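Local coordinates for protein purine nucleoside phosphorylase (Schistosoma mansoni, PDB 5KO5) that probably catalyses the reversible phosphorolysis of purine nucleosides to free base and ribose 1-phosphate, and binds cytosine in its base pocket, at residues N117-I122 with C216-M221; F131-G136 with D187-G192. All coordinates share one frame; numbering follows the deposited sequence. Where two conformers were deposited one is given.

Contact 1 (N117-I122 with C216-M221); sequences NLAGGI and CDVVGM. With CYT (6-aminopyrimidin-2(1H)-one), chain B; EDO (1,2-ethanediol), chain C.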
loop_
_atom_site.group_PDB
_atom_site.type_symbol
_atom_site.label_atom_id
_atom_site.label_comp_id
_atom_site.label_asym_id
_atom_site.label_seq_id
_atom_site.Cartn_x
_atom_site.Cartn_y
_atom_site.Cartn_z
ATOM N N ASN A 117 -14.369 -10.569 14.074
ATOM C CA ASN A 117 -14.079 -10.792 12.667
ATOM C C ASN A 117 -13.744 -12.264 12.465
ATOM O O ASN A 117 -13.519 -13.007 13.424
ATOM C CB ASN A 117 -12.959 -9.867 12.151
ATOM C CG ASN A 117 -11.612 -10.124 12.811
ATOM O OD1 ASN A 117 -11.066 -11.227 12.743
ATOM N ND2 ASN A 117 -11.053 -9.090 13.429
ATOM N N LEU A 118 -13.742 -12.682 11.203
ATOM C CA LEU A 118 -13.232 -13.987 10.801
ATOM C C LEU A 118 -11.852 -13.780 10.195
ATOM O O LEU A 118 -11.636 -12.830 9.433
ATOM C CB LEU A 118 -14.152 -14.645 9.765
ATOM C CG LEU A 118 -15.276 -15.577 10.231
ATOM C CD1 LEU A 118 -14.732 -16.806 10.949
ATOM C CD2 LEU A 118 -16.258 -14.853 11.105
ATOM N N ALA A 119 -10.904 -14.643 10.553
ATOM C CA ALA A 119 -9.530 -14.417 10.128
ATOM C C ALA A 119 -8.833 -15.734 9.822
ATOM O O ALA A 119 -9.266 -16.804 10.252
ATOM C CB ALA A 119 -8.741 -13.669 11.215
ATOM N N GLY A 120 -7.740 -15.647 9.065
ATOM C CA GLY A 120 -6.856 -16.779 8.876
ATOM C C GLY A 120 -5.808 -16.860 9.977
ATOM O O GLY A 120 -5.219 -15.849 10.363
ATOM N N GLY A 121 -5.576 -18.074 10.464
ATOM C CA GLY A 121 -4.527 -18.284 11.451
ATOM C C GLY A 121 -3.169 -18.456 10.784
ATOM O O GLY A 121 -3.030 -19.212 9.816
ATOM N N ILE A 122 -2.170 -17.752 11.304
ATOM C CA ILE A 122 -0.787 -17.868 10.859
ATOM C C ILE A 122 0.058 -18.612 11.886
ATOM O O ILE A 122 0.794 -19.536 11.546
ATOM C CB ILE A 122 -0.190 -16.475 10.562
ATOM C CG1 ILE A 122 -0.999 -15.735 9.496
ATOM C CG2 ILE A 122 1.270 -16.607 10.141
ATOM C CD1 ILE A 122 -0.927 -16.371 8.102
ATOM N N CYS A 216 3.349 -12.068 12.644
ATOM C CA CYS A 216 1.891 -12.002 12.632
ATOM C C CYS A 216 1.269 -13.320 13.069
ATOM O O CYS A 216 1.698 -14.400 12.659
ATOM C CB CYS A 216 1.386 -11.683 11.227
ATOM S SG CYS A 216 1.998 -10.156 10.523
ATOM N N ASP A 217 0.227 -13.224 13.888
ATOM C CA ASP A 217 -0.486 -14.406 14.352
ATOM C C ASP A 217 -1.736 -14.721 13.550
ATOM O O ASP A 217 -2.069 -15.901 13.404
ATOM C CB ASP A 217 -0.852 -14.252 15.830
ATOM C CG ASP A 217 0.380 -14.079 16.701
ATOM O OD1 ASP A 217 1.182 -15.034 16.750
ATOM O OD2 ASP A 217 0.573 -13.009 17.308
ATOM N N VAL A 218 -2.450 -13.703 13.059
ATOM C CA VAL A 218 -3.684 -13.871 12.296
ATOM C C VAL A 218 -3.684 -12.832 11.181
ATOM O O VAL A 218 -2.975 -11.827 11.249
ATOM C CB VAL A 218 -4.971 -13.749 13.152
ATOM C CG1 VAL A 218 -4.894 -14.627 14.391
ATOM C CG2 VAL A 218 -5.218 -12.321 13.555
ATOM N N VAL A 219 -4.474 -13.089 10.137
ATOM C CA VAL A 219 -4.600 -12.153 9.018
ATOM C C VAL A 219 -6.069 -12.028 8.630
ATOM O O VAL A 219 -6.811 -13.020 8.616
ATOM C CB VAL A 219 -3.709 -12.563 7.820
ATOM C CG1 VAL A 219 -4.086 -13.945 7.280
ATOM C CG2 VAL A 219 -3.770 -11.519 6.703
ATOM N N GLY A 220 -6.503 -10.806 8.330
ATOM C CA GLY A 220 -7.861 -10.623 7.855
ATOM C C GLY A 220 -7.986 -9.290 7.160
ATOM O O GLY A 220 -7.015 -8.540 7.039
ATOM N N MET A 221 -9.215 -8.989 6.734
ATOM C CA MET A 221 -9.480 -7.893 5.805
ATOM C C MET A 221 -10.295 -6.762 6.428
ATOM O O MET A 221 -10.911 -5.971 5.703
ATOM C CB MET A 221 -10.178 -8.402 4.545
ATOM C CG MET A 221 -9.485 -9.553 3.858
ATOM S SD MET A 221 -10.488 -10.143 2.483
ATOM C CE MET A 221 -9.612 -11.663 2.109
HETATM N N3 CYT B . -8.553 -14.903 5.662
HETATM C C4 CYT B . -9.002 -16.096 6.055
HETATM N N1 CYT B . -10.586 -13.925 6.408
HETATM C C2 CYT B . -9.326 -13.798 5.812
HETATM O O2 CYT B . -8.946 -12.692 5.414
HETATM N N4 CYT B . -8.200 -17.150 5.869
HETATM C C5 CYT B . -10.281 -16.246 6.675
HETATM C C6 CYT B . -11.031 -15.144 6.822
HETATM C C1 EDO C . -13.628 -9.851 8.638
HETATM O O1 EDO C . -13.147 -9.239 7.435
HETATM C C2 EDO C . -15.134 -9.754 8.744
HETATM O O2 EDO C . -15.606 -10.913 9.427
HETATM O O HOH W 1 -11.453 -10.998 6.716
#
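Ile122 lays its CD1 against CG1 of Val219 at 4.1 Å, the two side chains crossing obliquely where an antiparallel strand pair lines part of the base pocket of this phosphorylase-superfamily fold. Val219 CG1 sits between its own backbone N and carbonyl carbon (chi1 60°), which brings it near Gly120 O and toward Ile122. Helix 205-213 covers this patch through Ser208, Leu211 and Leu212. Gly120 and Val219 form a hydrogen-bonded pair: Gly120 N gives to Val219 O at 2.8 Å, and Gly120 O accepts from Val219 N. Past the non-hydrogen-bonded pair Gly121 and Val218, Ile122 N reaches Asp217 O from 40° above the carbonyl plane. Ala119 CB lies close on Val219 O, at 3.3 Å. Cytosine rests against the Ala119-Gly120 backbone, its C4 3.3 Å from Gly120 N. The base is also hydrogen-bonded to Glu203 OE2 and Asn245 OD1. Asp217 OD2 is held by Val193 N, tying this loop to strand 189-196. At the far end a water accepts from Met221 N and lies near Leu118 O, a long and uncertain link, and the extended Met221 chain brings CE to 3.5 Å from cytosine O2.

Contact 2 (F131-G136 with D187-G192); sequences FVLIKG and DLVHEG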
loop_
_atom_site.group_PDB
_atom_site.type_symbol
_atom_site.label_atom_id
_atom_site.label_comp_id
_atom_site.label_asym_id
_atom_site.label_seq_id
_atom_site.Cartn_x
_atom_site.Cartn_y
_atom_site.Cartn_z
ATOM N N PHE A 131 -10.382 -18.686 19.086
ATOM C CA PHE A 131 -10.568 -17.245 19.193
ATOM C C PHE A 131 -9.228 -16.602 19.516
ATOM O O PHE A 131 -8.454 -17.134 20.319
ATOM C CB PHE A 131 -11.545 -16.888 20.311
ATOM C CG PHE A 131 -12.905 -17.491 20.151
ATOM C CD1 PHE A 131 -13.762 -17.051 19.152
ATOM C CD2 PHE A 131 -13.341 -18.481 21.015
ATOM C CE1 PHE A 131 -15.032 -17.608 19.013
ATOM C CE2 PHE A 131 -14.605 -19.035 20.883
ATOM C CZ PHE A 131 -15.448 -18.596 19.880
ATOM N N VAL A 132 -8.962 -15.447 18.910
ATOM C CA VAL A 132 -7.760 -14.673 19.207
ATOM C C VAL A 132 -8.162 -13.289 19.704
ATOM O O VAL A 132 -8.805 -12.519 18.975
ATOM C CB VAL A 132 -6.821 -14.587 17.997
ATOM C CG1 VAL A 132 -5.614 -13.723 18.334
ATOM C CG2 VAL A 132 -6.382 -15.988 17.584
ATOM N N LEU A 133 -7.802 -12.984 20.952
ATOM C CA LEU A 133 -7.901 -11.620 21.454
ATOM C C LEU A 133 -6.799 -10.804 20.793
ATOM O O LEU A 133 -5.614 -11.107 20.954
ATOM C CB LEU A 133 -7.733 -11.603 22.974
ATOM C CG LEU A 133 -8.644 -12.552 23.752
ATOM C CD1 LEU A 133 -8.333 -12.492 25.241
ATOM C CD2 LEU A 133 -10.111 -12.237 23.486
ATOM N N ILE A 134 -7.175 -9.787 20.034
ATOM C CA ILE A 134 -6.179 -9.023 19.292
ATOM C C ILE A 134 -5.491 -8.043 20.232
ATOM O O ILE A 134 -6.149 -7.262 20.926
ATOM C CB ILE A 134 -6.823 -8.317 18.094
ATOM C CG1 ILE A 134 -7.365 -9.372 17.135
ATOM C CG2 ILE A 134 -5.784 -7.417 17.386
ATOM C CD1 ILE A 134 -8.258 -8.808 16.056
ATOM N N LYS A 135 -4.160 -8.101 20.276
ATOM C CA LYS A 135 -3.392 -7.247 21.176
ATOM C C LYS A 135 -2.548 -6.212 20.447
ATOM O O LYS A 135 -1.922 -5.374 21.101
ATOM C CB LYS A 135 -2.506 -8.080 22.117
ATOM C CG LYS A 135 -1.440 -8.904 21.412
ATOM C CD LYS A 135 -0.624 -9.697 22.435
ATOM C CE LYS A 135 0.297 -10.701 21.760
ATOM N NZ LYS A 135 1.422 -10.048 21.040
ATOM N N GLY A 136 -2.529 -6.247 19.124
ATOM C CA GLY A 136 -1.754 -5.312 18.327
ATOM C C GLY A 136 -1.974 -5.657 16.874
ATOM O O GLY A 136 -2.644 -6.646 16.546
ATOM N N ASP A 187 -9.488 -22.831 26.733
ATOM C CA ASP A 187 -8.609 -23.579 25.839
ATOM C C ASP A 187 -8.753 -23.145 24.385
ATOM O O ASP A 187 -7.855 -23.409 23.577
ATOM C CB ASP A 187 -8.869 -25.081 25.980
ATOM C CG ASP A 187 -10.275 -25.474 25.548
ATOM O OD1 ASP A 187 -11.243 -25.112 26.251
ATOM O OD2 ASP A 187 -10.412 -26.156 24.509
ATOM N N LEU A 188 -9.853 -22.483 24.033
ATOM C CA LEU A 188 -10.042 -21.966 22.685
ATOM C C LEU A 188 -9.456 -20.576 22.489
ATOM O O LEU A 188 -9.388 -20.106 21.349
ATOM C CB LEU A 188 -11.538 -21.890 22.361
ATOM C CG LEU A 188 -12.334 -23.187 22.446
ATOM C CD1 LEU A 188 -13.787 -22.913 22.101
ATOM C CD2 LEU A 188 -11.746 -24.242 21.520
ATOM N N VAL A 189 -9.048 -19.899 23.560
ATOM C CA VAL A 189 -8.770 -18.466 23.525
ATOM C C VAL A 189 -7.262 -18.241 23.530
ATOM O O VAL A 189 -6.554 -18.722 24.427
ATOM C CB VAL A 189 -9.450 -17.733 24.693
ATOM C CG1 VAL A 189 -9.182 -16.223 24.613
ATOM C CG2 VAL A 189 -10.946 -18.022 24.705
ATOM N N HIS A 190 -6.779 -17.504 22.537
ATOM C CA HIS A 190 -5.389 -17.090 22.411
ATOM C C HIS A 190 -5.341 -15.569 22.363
ATOM O O HIS A 190 -6.370 -14.893 22.348
ATOM C CB HIS A 190 -4.779 -17.641 21.118
ATOM C CG HIS A 190 -4.850 -19.130 20.998
ATOM N ND1 HIS A 190 -3.737 -19.938 21.108
ATOM C CD2 HIS A 190 -5.896 -19.958 20.771
ATOM C CE1 HIS A 190 -4.098 -21.201 20.961
ATOM N NE2 HIS A 190 -5.403 -21.241 20.760
ATOM N N GLU A 191 -4.129 -15.027 22.332
ATOM C CA GLU A 191 -3.925 -13.618 22.026
ATOM C C GLU A 191 -2.939 -13.512 20.873
ATOM O O GLU A 191 -2.133 -14.416 20.646
ATOM C CB GLU A 191 -3.437 -12.830 23.237
ATOM C CG GLU A 191 -2.077 -13.258 23.730
ATOM C CD GLU A 191 -1.602 -12.416 24.896
ATOM O OE1 GLU A 191 -2.455 -11.976 25.697
ATOM O OE2 GLU A 191 -0.378 -12.185 25.001
ATOM N N GLY A 192 -3.005 -12.416 20.129
ATOM C CA GLY A 192 -2.093 -12.340 19.006
ATOM C C GLY A 192 -2.174 -11.034 18.250
ATOM O O GLY A 192 -3.028 -10.176 18.508
#
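The Phe131 ring meets Leu188 and Val189 obliquely, CD2 lying 4.1 Å from Leu188 CB, while the His190 ring presents its edge to the backbone, CD2 3.8 Å from Phe131 O and near the ring plane. Both rings flank a parallel strand pair of the central mixed sheet, 131-136 beside 189-192. The Phe131 ring also meets Trp276 of helix 259-283, the planes about 60° apart. On the same face Leu133 CG meets Val189 CG1 at 3.8 Å, and helix 170-182 packs over them through Ala176, Leu177 and Ala180. The other face carries Val132, Ile134 and His190; Val132 CG1, anti to its backbone N (chi1 178°) and beside the carbonyl carbon, touches Gly192 N at 3.4 Å. Five backbone bonds join the strands in alternation, from Phe131 N to Leu188 O, just before strand 189-192, through His190 N on Phe131 O, Leu133 N on His190 O and Gly192 N on Leu133 O, to Lys135 N on Gly192 O. At the exposed end Lys135 and Glu191 cross with their aliphatic parts in contact, yet no salt bridge forms: Lys135 NZ stays 4.8 Å from Glu191 OE2, while Lys135 CD approaches that same oxygen to 3.6 Å.

How the contacts relate
After the earlier strands the chain reaches strand 112-121, whose end enters contact 1, and a short loop leads to strand 131-139. Contact 2 closes when the chain, after helix 170-182, returns along strand 189-196 beside 131-139. Helix 205-213 follows, and strand 218-220 comes back to 117-122 to close contact 1, so the loop of contact 2 is nested inside that of contact 1. Strands 189-196 and 218-220 are parallel neighbours, which places both contacts in one sheet, their centres about 11 Å apart. They touch directly: Val218 CG1 packs on Val132 CG2 at 3.8 Å. Strand 236-246 pairs with both 112-121 (parallel) and 131-139 (antiparallel).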